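Local coordinates for protein Poly(A) RNA polymerase GLD2 (Rattus norvegicus, PDB 6LBK) that probably adds adenosine monophosphate units from ATP to the 3' ends of selected cytoplasmic mRNAs and microRNAs, using magnesium or manganese, at residues A194-R199 against P246-I251; F188-Y193 against L229-L234; V307-A312 against C327-F332; N101-R106 against N198-L203. The protein carries 1 engineered substitution. One frame throughout, in Å; residues are numbered along the deposited sequence.

Interaction 1 of 4, residues A194-R199 against P246-I251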
loop_
_atom_site.group_PDB
_atom_site.type_symbol
_atom_site.label_atom_id
_atom_site.label_comp_id
_atom_site.label_asym_id
_atom_site.label_seq_id
_atom_site.Cartn_x
_atom_site.Cartn_y
_atom_site.Cartn_z
ATOM N N ALA A 194 0.903 10.595 -1.434
ATOM C CA ALA A 194 -0.206 10.378 -2.362
ATOM C C ALA A 194 -0.763 11.695 -2.885
ATOM O O ALA A 194 -1.316 11.748 -3.986
ATOM C CB ALA A 194 -1.302 9.549 -1.684
ATOM N N TYR A 195 -0.667 12.759 -2.105
ATOM C CA TYR A 195 -1.191 14.045 -2.534
ATOM C C TYR A 195 -0.083 15.078 -2.751
ATOM O O TYR A 195 -0.378 16.258 -2.976
ATOM C CB TYR A 195 -2.241 14.530 -1.526
ATOM C CG TYR A 195 -3.465 13.634 -1.498
ATOM C CD1 TYR A 195 -4.526 13.835 -2.384
ATOM C CD2 TYR A 195 -3.539 12.555 -0.619
ATOM C CE1 TYR A 195 -5.641 12.994 -2.372
ATOM C CE2 TYR A 195 -4.645 11.715 -0.595
ATOM C CZ TYR A 195 -5.693 11.934 -1.467
ATOM O OH TYR A 195 -6.786 11.085 -1.431
ATOM N N LEU A 196 1.189 14.648 -2.725
ATOM C CA LEU A 196 2.298 15.576 -2.949
ATOM C C LEU A 196 2.405 15.948 -4.429
ATOM O O LEU A 196 2.923 17.021 -4.769
ATOM C CB LEU A 196 3.608 14.960 -2.434
ATOM C CG LEU A 196 4.731 15.889 -1.934
ATOM C CD1 LEU A 196 4.327 16.532 -0.608
ATOM C CD2 LEU A 196 6.078 15.168 -1.797
ATOM N N GLU A 197 1.921 15.076 -5.316
ATOM C CA GLU A 197 1.899 15.350 -6.744
ATOM C C GLU A 197 0.796 14.552 -7.426
ATOM O O GLU A 197 0.556 13.392 -7.078
ATOM C CB GLU A 197 3.240 15.023 -7.357
ATOM C CG GLU A 197 3.249 15.186 -8.801
ATOM C CD GLU A 197 4.619 15.038 -9.271
ATOM O OE1 GLU A 197 5.499 15.135 -8.391
ATOM O OE2 GLU A 197 4.824 14.796 -10.476
ATOM N N ASN A 198 0.166 15.169 -8.435
ATOM C CA ASN A 198 -1.070 14.656 -9.024
ATOM C C ASN A 198 -0.897 13.364 -9.811
ATOM O O ASN A 198 -1.910 12.723 -10.110
ATOM C CB ASN A 198 -1.719 15.710 -9.924
ATOM C CG ASN A 198 -0.717 16.428 -10.826
ATOM O OD1 ASN A 198 0.246 15.829 -11.305
ATOM N ND2 ASN A 198 -0.974 17.706 -11.098
ATOM N N ARG A 199 0.334 12.972 -10.160
ATOM C CA ARG A 199 0.571 11.744 -10.912
ATOM C C ARG A 199 0.787 10.534 -10.027
ATOM O O ARG A 199 0.685 9.403 -10.519
ATOM C CB ARG A 199 1.782 11.904 -11.847
ATOM C CG ARG A 199 1.536 12.810 -13.033
ATOM C CD ARG A 199 2.808 13.113 -13.792
ATOM N NE ARG A 199 3.612 14.076 -13.047
ATOM C CZ ARG A 199 4.794 14.551 -13.432
ATOM N NH1 ARG A 199 5.340 14.161 -14.580
ATOM N NH2 ARG A 199 5.435 15.422 -12.663
ATOM N N PRO A 246 10.492 13.847 -3.519
ATOM C CA PRO A 246 11.687 13.935 -2.682
ATOM C C PRO A 246 11.631 12.862 -1.628
ATOM O O PRO A 246 10.896 11.881 -1.794
ATOM C CB PRO A 246 11.572 15.330 -2.073
ATOM C CG PRO A 246 10.099 15.487 -1.885
ATOM C CD PRO A 246 9.439 14.763 -3.048
ATOM N N SER A 247 12.404 13.015 -0.557
ATOM C CA SER A 247 12.222 12.201 0.640
ATOM C C SER A 247 11.481 13.022 1.685
ATOM O O SER A 247 11.983 14.062 2.120
ATOM C CB SER A 247 13.550 11.709 1.203
ATOM O OG SER A 247 13.327 11.055 2.446
ATOM N N LEU A 248 10.274 12.580 2.061
ATOM C CA LEU A 248 9.516 13.321 3.069
ATOM C C LEU A 248 10.183 13.243 4.442
ATOM O O LEU A 248 10.185 14.227 5.189
ATOM C CB LEU A 248 8.075 12.806 3.147
ATOM C CG LEU A 248 7.085 13.130 2.026
ATOM C CD1 LEU A 248 5.804 12.339 2.217
ATOM C CD2 LEU A 248 6.795 14.621 1.951
ATOM N N GLN A 249 10.758 12.088 4.791
ATOM C CA GLN A 249 11.316 11.894 6.131
ATOM C C GLN A 249 12.642 12.626 6.319
ATOM O O GLN A 249 13.008 12.969 7.450
ATOM C CB GLN A 249 11.484 10.404 6.404
ATOM C CG GLN A 249 10.182 9.693 6.637
ATOM C CD GLN A 249 10.353 8.200 6.680
ATOM O OE1 GLN A 249 10.496 7.548 5.650
ATOM N NE2 GLN A 249 10.351 7.647 7.883
ATOM N N LYS A 250 13.399 12.819 5.241
ATOM C CA LYS A 250 14.609 13.625 5.322
ATOM C C LYS A 250 14.300 15.120 5.393
ATOM O O LYS A 250 14.952 15.847 6.154
ATOM C CB LYS A 250 15.525 13.309 4.141
ATOM C CG LYS A 250 16.162 11.933 4.212
ATOM C CD LYS A 250 17.032 11.692 2.996
ATOM C CE LYS A 250 17.985 10.530 3.206
ATOM N NZ LYS A 250 18.802 10.293 1.977
ATOM N N ILE A 251 13.322 15.601 4.615
ATOM C CA ILE A 251 13.069 17.041 4.538
ATOM C C ILE A 251 12.214 17.517 5.714
ATOM O O ILE A 251 12.403 18.634 6.204
ATOM C CB ILE A 251 12.427 17.415 3.184
ATOM C CG1 ILE A 251 13.363 17.064 2.022
ATOM C CG2 ILE A 251 12.059 18.894 3.138
ATOM C CD1 ILE A 251 12.740 17.230 0.653
#
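Leu196 reaches its CD2 methyl to the Pro246 ring, 3.6 Å from Pro246 CD. The same isobutyl group also slides past Leu248, whose CD2 sits 3.9 Å from Leu196 CD2 and nearly as close to Leu196 CD1, so both methyls of the fork are engaged. With CG placed anti to the backbone N (chi1 -151°), Leu196 extends across to the other segment. The contact is small and wholly apolar, and no hydrogen bond crosses it. What sets the partners in place is largely outside this first shell. Tyr195 is the first residue to leave helical geometry after helix 182-194, and the backbone of Leu196 is hydrogen-bonded to that of Tyr275. Across the contact, Ser247 is the N-cap of helix 248-251: its OG accepts a weak bond from Lys250 N at 3.3 Å and also bonds Arg308 O. The side chain of Leu248 rests on Leu189 and Thr192 of helix 182-194. The result is a small apolar contact between the loop after helix 182-194 and the N-capped start of helix 248-251, within the helical part of the polymerase fold.

Interaction 2 of 4, residues F188-Y193 against L229-L234; sequences FLLRTY and LVLMVL
Helices 182-194 and 226-239 run in broadly the same direction, their local axes 11.9 Å apart and inclined at 41°, and the side chains of Leu190, Tyr193, Val230, Leu231 and Leu234 bridge the gap. Tyr193 and Leu234 form one half of the contact. Leu234 places its CD1 methyl 3.6 Å from Tyr193 CD2 and 4.0 Å from the ring centroid, 30° off the ring normal, an off-centre CH-pi contact. Its other methyl, CD2, reaches Tyr193 CB, so the fork spans the base of the aromatic side chain. With CG anti to its own carbonyl carbon (chi1 -78°), Tyr193 holds its ring where Leu234 CD1 meets it, and its phenol oxygen bonds to Leu248 N at the start of helix 248-251; the ring thus joins apolar packing to a polar link. One turn earlier, Leu190 divides its methyls between two neighbours: CD2 lies 3.7 Å from Val230 CG1, while CD1 is 4.2 Å from Leu231 CD2, a looser approach. Behind this layer, Phe188 O accepts from both Thr192 N and Thr192 OG1, the hydroxyl bond being 2.6 Å long. Phe103 touches Val230, extending the apolar layer toward the loop 101-106, and the side chain of Leu190 is about 10 Å from that of Asp111, a probable ligand of the catalytic magnesium. These are obliquely packed, buried helices in the helical part of the fold: helix 182-194, which follows the last strand of the five-stranded sheet, packs on helix 226-239.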
loop_
_atom_site.group_PDB
_atom_site.type_symbol
_atom_site.label_atom_id
_atom_site.label_comp_id
_atom_site.label_asym_id
_atom_site.label_seq_id
_atom_site.Cartn_x
_atom_site.Cartn_y
_atom_site.Cartn_z
ATOM N N PHE A 188 0.111 7.698 7.032
ATOM C CA PHE A 188 0.130 9.127 6.798
ATOM C C PHE A 188 1.427 9.593 6.160
ATOM O O PHE A 188 1.440 10.671 5.552
ATOM C CB PHE A 188 -0.190 9.860 8.110
ATOM C CG PHE A 188 -1.553 9.531 8.595
ATOM C CD1 PHE A 188 -2.666 10.034 7.925
ATOM C CD2 PHE A 188 -1.741 8.640 9.632
ATOM C CE1 PHE A 188 -3.936 9.690 8.307
ATOM C CE2 PHE A 188 -3.025 8.301 10.045
ATOM C CZ PHE A 188 -4.123 8.823 9.375
ATOM N N LEU A 189 2.490 8.779 6.224
ATOM C CA LEU A 189 3.622 9.012 5.337
ATOM C C LEU A 189 3.173 8.879 3.897
ATOM O O LEU A 189 3.224 9.841 3.124
ATOM C CB LEU A 189 4.737 8.022 5.651
ATOM C CG LEU A 189 5.933 7.978 4.729
ATOM C CD1 LEU A 189 6.644 9.296 4.843
ATOM C CD2 LEU A 189 6.778 6.856 5.220
ATOM N N LEU A 190 2.601 7.715 3.575
ATOM C CA LEU A 190 2.164 7.394 2.222
ATOM C C LEU A 190 1.103 8.364 1.746
ATOM O O LEU A 190 1.150 8.843 0.600
ATOM C CB LEU A 190 1.613 5.968 2.189
ATOM C CG LEU A 190 2.545 4.870 1.664
ATOM C CD1 LEU A 190 3.866 4.795 2.425
ATOM C CD2 LEU A 190 1.802 3.529 1.633
ATOM N N ARG A 191 0.173 8.714 2.634
ATOM C CA ARG A 191 -0.860 9.677 2.277
ATOM C C ARG A 191 -0.245 11.009 1.868
ATOM O O ARG A 191 -0.694 11.635 0.901
ATOM C CB ARG A 191 -1.845 9.862 3.445
ATOM C CG ARG A 191 -2.863 10.960 3.209
ATOM C CD ARG A 191 -4.037 10.901 4.142
ATOM N NE ARG A 191 -5.001 11.959 3.839
ATOM C CZ ARG A 191 -6.086 11.815 3.076
ATOM N NH1 ARG A 191 -6.877 12.861 2.860
ATOM N NH2 ARG A 191 -6.382 10.637 2.529
ATOM N N THR A 192 0.821 11.432 2.558
ATOM C CA THR A 192 1.454 12.708 2.232
ATOM C C THR A 192 2.135 12.649 0.872
ATOM O O THR A 192 2.134 13.637 0.132
ATOM C CB THR A 192 2.450 13.098 3.333
ATOM O OG1 THR A 192 1.778 13.086 4.595
ATOM C CG2 THR A 192 2.996 14.497 3.094
ATOM N N TYR A 193 2.684 11.487 0.521
ATOM C CA TYR A 193 3.171 11.280 -0.830
ATOM C C TYR A 193 2.019 11.240 -1.823
ATOM O O TYR A 193 2.130 11.777 -2.935
ATOM C CB TYR A 193 3.932 9.970 -0.896
ATOM C CG TYR A 193 5.327 9.974 -0.350
ATOM C CD1 TYR A 193 6.331 10.706 -0.961
ATOM C CD2 TYR A 193 5.659 9.179 0.741
ATOM C CE1 TYR A 193 7.613 10.663 -0.488
ATOM C CE2 TYR A 193 6.941 9.136 1.217
ATOM C CZ TYR A 193 7.910 9.873 0.600
ATOM O OH TYR A 193 9.186 9.826 1.087
ATOM N N LEU A 229 4.760 -2.761 -3.534
ATOM C CA LEU A 229 4.576 -2.078 -4.812
ATOM C C LEU A 229 4.548 -0.571 -4.634
ATOM O O LEU A 229 5.166 0.158 -5.408
ATOM C CB LEU A 229 3.290 -2.533 -5.488
ATOM C CG LEU A 229 3.284 -3.684 -6.460
ATOM C CD1 LEU A 229 1.859 -3.837 -6.850
ATOM C CD2 LEU A 229 4.138 -3.351 -7.675
ATOM N N VAL A 230 3.732 -0.086 -3.700
ATOM C CA VAL A 230 3.630 1.348 -3.443
ATOM C C VAL A 230 4.992 1.916 -3.156
ATOM O O VAL A 230 5.335 3.001 -3.622
ATOM C CB VAL A 230 2.650 1.642 -2.282
ATOM C CG1 VAL A 230 2.636 3.125 -1.994
ATOM C CG2 VAL A 230 1.246 1.194 -2.649
ATOM N N LEU A 231 5.782 1.215 -2.366
ATOM C CA LEU A 231 7.126 1.693 -2.067
ATOM C C LEU A 231 7.995 1.642 -3.306
ATOM O O LEU A 231 8.893 2.463 -3.455
ATOM C CB LEU A 231 7.748 0.865 -0.927
ATOM C CG LEU A 231 7.169 0.961 0.504
ATOM C CD1 LEU A 231 7.957 0.108 1.514
ATOM C CD2 LEU A 231 7.071 2.386 1.016
ATOM N N MET A 232 7.717 0.715 -4.229
ATOM C CA MET A 232 8.528 0.606 -5.436
ATOM C C MET A 232 8.189 1.712 -6.437
ATOM O O MET A 232 9.087 2.298 -7.058
ATOM C CB MET A 232 8.328 -0.762 -6.057
ATOM C CG MET A 232 9.077 -1.889 -5.361
ATOM S SD MET A 232 8.411 -3.513 -5.853
ATOM C CE MET A 232 8.741 -3.571 -7.600
ATOM N N VAL A 233 6.890 1.985 -6.616
ATOM C CA VAL A 233 6.453 3.148 -7.390
ATOM C C VAL A 233 7.067 4.417 -6.818
ATOM O O VAL A 233 7.632 5.223 -7.556
ATOM C CB VAL A 233 4.918 3.242 -7.419
ATOM C CG1 VAL A 233 4.478 4.428 -8.222
ATOM C CG2 VAL A 233 4.300 2.005 -7.977
ATOM N N LEU A 234 6.922 4.639 -5.497
ATOM C CA LEU A 234 7.483 5.851 -4.890
ATOM C C LEU A 234 9.002 5.914 -5.062
ATOM O O LEU A 234 9.552 6.988 -5.322
ATOM C CB LEU A 234 7.107 5.964 -3.402
ATOM C CG LEU A 234 5.648 6.051 -2.905
ATOM C CD1 LEU A 234 5.634 6.321 -1.432
ATOM C CD2 LEU A 234 4.843 7.148 -3.610
#

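Interaction 3 of 4, residues V307-A312 against C327-F332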
loop_
_atom_site.group_PDB
_atom_site.type_symbol
_atom_site.label_atom_id
_atom_site.label_comp_id
_atom_site.label_asym_id
_atom_site.label_seq_id
_atom_site.Cartn_x
_atom_site.Cartn_y
_atom_site.Cartn_z
ATOM N N VAL A 307 12.709 4.109 0.476
ATOM C CA VAL A 307 11.938 5.343 0.351
ATOM C C VAL A 307 12.343 6.338 1.441
ATOM O O VAL A 307 12.272 7.557 1.234
ATOM C CB VAL A 307 10.424 5.048 0.375
ATOM C CG1 VAL A 307 9.623 6.332 0.589
ATOM C CG2 VAL A 307 9.963 4.352 -0.936
ATOM N N ARG A 308 12.750 5.851 2.621
ATOM C CA ARG A 308 13.197 6.777 3.658
ATOM C C ARG A 308 14.404 7.573 3.184
ATOM O O ARG A 308 14.531 8.766 3.485
ATOM C CB ARG A 308 13.530 6.030 4.957
ATOM C CG ARG A 308 14.040 6.938 6.091
ATOM C CD ARG A 308 14.437 6.167 7.355
ATOM N NE ARG A 308 15.876 6.268 7.593
ATOM C CZ ARG A 308 16.481 7.317 8.158
ATOM N NH1 ARG A 308 17.798 7.320 8.328
ATOM N NH2 ARG A 308 15.771 8.367 8.556
ATOM N N GLU A 309 15.295 6.941 2.427
ATOM C CA GLU A 309 16.474 7.646 1.946
ATOM C C GLU A 309 16.275 8.251 0.566
ATOM O O GLU A 309 17.102 9.064 0.148
ATOM C CB GLU A 309 17.660 6.685 1.908
ATOM C CG GLU A 309 18.153 6.304 3.270
ATOM C CD GLU A 309 19.161 5.193 3.209
ATOM O OE1 GLU A 309 20.277 5.417 2.696
ATOM O OE2 GLU A 309 18.813 4.071 3.634
ATOM N N ALA A 310 15.154 7.932 -0.096
ATOM C CA ALA A 310 14.894 8.283 -1.496
ATOM C C ALA A 310 16.023 7.764 -2.394
ATOM O O ALA A 310 16.438 8.411 -3.364
ATOM C CB ALA A 310 14.688 9.788 -1.671
ATOM N N LYS A 311 16.522 6.570 -2.056
ATOM C CA LYS A 311 17.704 6.035 -2.715
ATOM C C LYS A 311 17.580 4.523 -2.831
ATOM O O LYS A 311 16.797 3.867 -2.116
ATOM C CB LYS A 311 18.985 6.392 -1.945
ATOM C CG LYS A 311 19.363 7.867 -2.010
ATOM C CD LYS A 311 20.627 8.186 -1.211
ATOM C CE LYS A 311 21.057 9.623 -1.462
ATOM N NZ LYS A 311 22.243 10.013 -0.676
ATOM N N ALA A 312 18.366 3.984 -3.752
ATOM C CA ALA A 312 18.724 2.577 -3.740
ATOM C C ALA A 312 20.005 2.416 -2.929
ATOM O O ALA A 312 20.970 3.157 -3.131
ATOM C CB ALA A 312 18.897 2.052 -5.163
ATOM N N CYS A 327 14.296 -6.936 -1.690
ATOM C CA CYS A 327 14.582 -6.202 -0.454
ATOM C C CYS A 327 14.023 -4.782 -0.543
ATOM O O CYS A 327 14.621 -3.924 -1.194
ATOM C CB CYS A 327 16.074 -6.160 -0.175
ATOM S SG CYS A 327 16.813 -7.752 0.130
ATOM N N VAL A 328 12.903 -4.521 0.123
ATOM C CA VAL A 328 12.324 -3.182 0.239
ATOM C C VAL A 328 12.327 -2.773 1.722
ATOM O O VAL A 328 11.778 -3.487 2.565
ATOM C CB VAL A 328 10.908 -3.142 -0.345
ATOM C CG1 VAL A 328 10.387 -1.725 -0.384
ATOM C CG2 VAL A 328 10.880 -3.798 -1.702
ATOM N N GLU A 329 13.005 -1.671 2.053
ATOM C CA GLU A 329 13.149 -1.243 3.442
ATOM C C GLU A 329 11.868 -0.558 3.922
ATOM O O GLU A 329 11.425 0.429 3.326
ATOM C CB GLU A 329 14.338 -0.297 3.602
ATOM C CG GLU A 329 14.615 0.136 5.048
ATOM C CD GLU A 329 15.619 1.301 5.172
ATOM O OE1 GLU A 329 16.562 1.213 6.003
ATOM O OE2 GLU A 329 15.465 2.313 4.455
ATOM N N GLU A 330 11.251 -1.085 4.978
ATOM C CA GLU A 330 10.177 -0.336 5.613
ATOM C C GLU A 330 10.758 1.008 6.062
ATOM O O GLU A 330 11.891 1.051 6.545
ATOM C CB GLU A 330 9.594 -1.135 6.789
ATOM C CG GLU A 330 8.082 -1.035 7.024
ATOM C CD GLU A 330 7.591 0.300 7.628
ATOM O OE1 GLU A 330 8.347 0.929 8.402
ATOM O OE2 GLU A 330 6.438 0.716 7.326
ATOM N N PRO A 331 10.064 2.129 5.827
ATOM C CA PRO A 331 10.663 3.440 6.156
ATOM C C PRO A 331 10.717 3.768 7.649
ATOM O O PRO A 331 11.584 4.561 8.047
ATOM C CB PRO A 331 9.793 4.444 5.386
ATOM C CG PRO A 331 8.555 3.736 5.072
ATOM C CD PRO A 331 8.830 2.260 5.046
ATOM N N PHE A 332 9.863 3.184 8.496
ATOM C CA PHE A 332 9.906 3.502 9.921
ATOM C C PHE A 332 10.692 2.469 10.724
ATOM O O PHE A 332 11.522 2.851 11.548
ATOM C CB PHE A 332 8.479 3.673 10.492
ATOM C CG PHE A 332 7.755 4.928 10.006
ATOM C CD1 PHE A 332 8.117 6.189 10.473
ATOM C CD2 PHE A 332 6.714 4.846 9.101
ATOM C CE1 PHE A 332 7.462 7.332 10.037
ATOM C CE2 PHE A 332 6.065 5.990 8.654
ATOM C CZ PHE A 332 6.439 7.229 9.131
HETATM O O HOH W 1 17.124 4.301 6.008
#
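The CB bonds of Arg308 and Glu329 point across the contact, and in both residues CG continues anti to the backbone N, carrying the chains onward; Arg308 then bends at chi3 (114°). Arg308 CB meets Pro331 CB at 4.1 Å, and Arg308 CD lies 3.3 Å from the carbonyl oxygen, Pro331 O. Arg308 NE does not meet a carboxylate directly but donates to a water at 2.8 Å. That water lies near both acids, at 2.9 Å from Glu309 OE2 and 3.0 Å from Glu329 OE2, and can donate to either, although acceptors around it outnumber its protons. The two OE2 atoms are themselves 3.9 Å apart, their carboxylate planes turned by 57°. Ser306 OG bonds Glu329 OE2 and also Glu309 N, tying both glutamates to the end of strand 303-306. Ala310 and Lys311, facing Ser306, form a G1 beta bulge in the turn that leads to strand 311-314. Two acids this close would be expected to disfavour each other as full anions, so one may hold a proton more readily than usual; the water, the serine hydroxyl and the nearby arginine probably ease the repulsion.

Interaction 4 of 4, residues N101-R106 against N198-L203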
loop_
_atom_site.group_PDB
_atom_site.type_symbol
_atom_site.label_atom_id
_atom_site.label_comp_id
_atom_site.label_asym_id
_atom_site.label_seq_id
_atom_site.Cartn_x
_atom_site.Cartn_y
_atom_site.Cartn_z
ATOM N N ASN A 101 -4.450 5.832 3.122
ATOM C CA ASN A 101 -3.145 6.305 2.658
ATOM C C ASN A 101 -3.198 7.000 1.298
ATOM O O ASN A 101 -2.142 7.303 0.745
ATOM C CB ASN A 101 -2.140 5.139 2.595
ATOM C CG ASN A 101 -2.463 4.131 1.499
ATOM O OD1 ASN A 101 -3.253 4.405 0.602
ATOM N ND2 ASN A 101 -1.894 2.945 1.605
ATOM N N GLY A 102 -4.380 7.204 0.722
ATOM C CA GLY A 102 -4.516 7.851 -0.567
ATOM C C GLY A 102 -4.389 6.950 -1.777
ATOM O O GLY A 102 -4.641 7.413 -2.894
ATOM N N PHE A 103 -4.074 5.677 -1.604
ATOM C CA PHE A 103 -3.934 4.771 -2.739
ATOM C C PHE A 103 -5.033 3.708 -2.751
ATOM O O PHE A 103 -4.800 2.544 -3.099
ATOM C CB PHE A 103 -2.548 4.123 -2.753
ATOM C CG PHE A 103 -1.420 5.098 -2.739
ATOM C CD1 PHE A 103 -1.273 6.024 -3.742
ATOM C CD2 PHE A 103 -0.486 5.073 -1.736
ATOM C CE1 PHE A 103 -0.211 6.924 -3.730
ATOM C CE2 PHE A 103 0.562 5.957 -1.717
ATOM C CZ PHE A 103 0.705 6.885 -2.714
ATOM N N GLY A 104 -6.243 4.096 -2.345
ATOM C CA GLY A 104 -7.366 3.179 -2.339
ATOM C C GLY A 104 -8.181 3.190 -3.628
ATOM O O GLY A 104 -8.315 4.211 -4.310
ATOM N N ALA A 105 -8.724 2.010 -3.943
ATOM C CA ALA A 105 -9.685 1.791 -5.014
ATOM C C ALA A 105 -11.023 1.387 -4.416
ATOM O O ALA A 105 -11.094 0.903 -3.285
ATOM C CB ALA A 105 -9.227 0.685 -5.970
ATOM N N ARG A 106 -12.088 1.578 -5.201
ATOM C CA ARG A 106 -13.428 1.176 -4.775
ATOM C C ARG A 106 -13.430 -0.229 -4.187
ATOM O O ARG A 106 -14.246 -0.541 -3.315
ATOM C CB ARG A 106 -14.425 1.278 -5.944
ATOM C CG ARG A 106 -14.987 2.686 -6.083
ATOM C CD ARG A 106 -16.435 2.810 -6.581
ATOM N NE ARG A 106 -16.680 2.506 -7.995
ATOM C CZ ARG A 106 -17.423 1.487 -8.423
ATOM N NH1 ARG A 106 -17.996 0.674 -7.539
ATOM N NH2 ARG A 106 -17.609 1.292 -9.728
ATOM N N ASN A 198 0.166 15.169 -8.435
ATOM C CA ASN A 198 -1.070 14.656 -9.024
ATOM C C ASN A 198 -0.897 13.364 -9.811
ATOM O O ASN A 198 -1.910 12.723 -10.110
ATOM C CB ASN A 198 -1.719 15.710 -9.924
ATOM C CG ASN A 198 -0.717 16.428 -10.826
ATOM O OD1 ASN A 198 0.246 15.829 -11.305
ATOM N ND2 ASN A 198 -0.974 17.706 -11.098
ATOM N N ARG A 199 0.334 12.972 -10.160
ATOM C CA ARG A 199 0.571 11.744 -10.912
ATOM C C ARG A 199 0.787 10.534 -10.027
ATOM O O ARG A 199 0.685 9.403 -10.519
ATOM C CB ARG A 199 1.782 11.904 -11.847
ATOM C CG ARG A 199 1.536 12.810 -13.033
ATOM C CD ARG A 199 2.808 13.113 -13.792
ATOM N NE ARG A 199 3.612 14.076 -13.047
ATOM C CZ ARG A 199 4.794 14.551 -13.432
ATOM N NH1 ARG A 199 5.340 14.161 -14.580
ATOM N NH2 ARG A 199 5.435 15.422 -12.663
ATOM N N VAL A 200 1.114 10.733 -8.751
ATOM C CA VAL A 200 1.455 9.590 -7.903
ATOM C C VAL A 200 0.263 8.654 -7.762
ATOM O O VAL A 200 0.407 7.430 -7.857
ATOM C CB VAL A 200 1.970 10.060 -6.534
ATOM C CG1 VAL A 200 2.197 8.860 -5.653
ATOM C CG2 VAL A 200 3.273 10.876 -6.692
ATOM N N ARG A 201 -0.941 9.204 -7.553
ATOM C CA ARG A 201 -2.093 8.333 -7.309
ATOM C C ARG A 201 -2.566 7.608 -8.566
ATOM O O ARG A 201 -2.806 6.387 -8.485
ATOM C CB ARG A 201 -3.226 9.121 -6.641
ATOM C CG ARG A 201 -2.991 9.305 -5.120
ATOM C CD ARG A 201 -4.010 10.266 -4.463
ATOM N NE ARG A 201 -5.324 9.640 -4.305
ATOM C CZ ARG A 201 -6.442 10.066 -4.882
ATOM N NH1 ARG A 201 -6.434 11.144 -5.654
ATOM N NH2 ARG A 201 -7.579 9.414 -4.691
ATOM N N PRO A 202 -2.720 8.258 -9.741
ATOM C CA PRO A 202 -3.075 7.483 -10.950
ATOM C C PRO A 202 -2.073 6.394 -11.291
ATOM O O PRO A 202 -2.460 5.275 -11.673
ATOM C CB PRO A 202 -3.136 8.554 -12.052
ATOM C CG PRO A 202 -3.455 9.818 -11.328
ATOM C CD PRO A 202 -2.725 9.710 -10.014
ATOM N N LEU A 203 -0.784 6.687 -11.135
ATOM C CA LEU A 203 0.224 5.697 -11.474
ATOM C C LEU A 203 0.156 4.523 -10.522
ATOM O O LEU A 203 0.168 3.361 -10.940
ATOM C CB LEU A 203 1.609 6.324 -11.413
ATOM C CG LEU A 203 2.632 5.362 -12.007
ATOM C CD1 LEU A 203 2.535 5.433 -13.582
ATOM C CD2 LEU A 203 4.064 5.546 -11.490
#
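The loop between strands 91-96 and 110-116, which leads into the aspartates that probably bind the catalytic metal, is tied to helix 200-213 by a bond from Arg201 to Gly102. Arg201 NE donates to Gly102 O at 2.7 Å, with an N-H...O angle of 151°; the oxygen lies close to the guanidinium plane and NE lies in the carbonyl plane. A bend at chi3 (75°) turns NE to that oxygen, while NH2 bonds Gln64 OE1. The same side chain brings CG obliquely to the Phe103 ring, 3.9 Å from CE1, and Val200 CG1 meets that ring at its edge, 3.6 Å from CE1. An alanine in place of Arg201 removes both the NE donor and the aliphatic chain, which would probably leave Gly102 O and Gln64 OE1 without this partner and the loop less firmly held. Asn101 OD1 accepts from Phe103 N at 2.7 Å, an Asx turn. Gly102 has a positive phi (86°), where a CB would press on the preceding carbonyl oxygen. Lys208 NZ bonds Phe103 O, a further tie to the helix. The loop joining the first two strands of the nucleotidyltransferase sheet is thus held by an Asx turn and an arginine against helix 200-213.

Overall arrangement
Interaction 2 lies nearest the middle of the chain, its centre 8, 11 and 9 Å from those of interactions 1, 3 and 4. Along the sequence, the segments of interactions 1, 2 and 4 interleave in the order 101-106, 188-193, 194-199, 198-203, 229-234, 246-251, whereas interaction 3 comes last, in the PAP-associated region. Interactions 1 and 4 share Asn198 and Arg199, in the link between helices 182-194 and 200-213. Interactions 3 and 4 do not touch, their centres being 20 Å apart. The packing thus runs continuously from the loop that precedes the probable metal ligands, through the helical core, to the small sheet of the PAP-associated region, joining palm and helical parts.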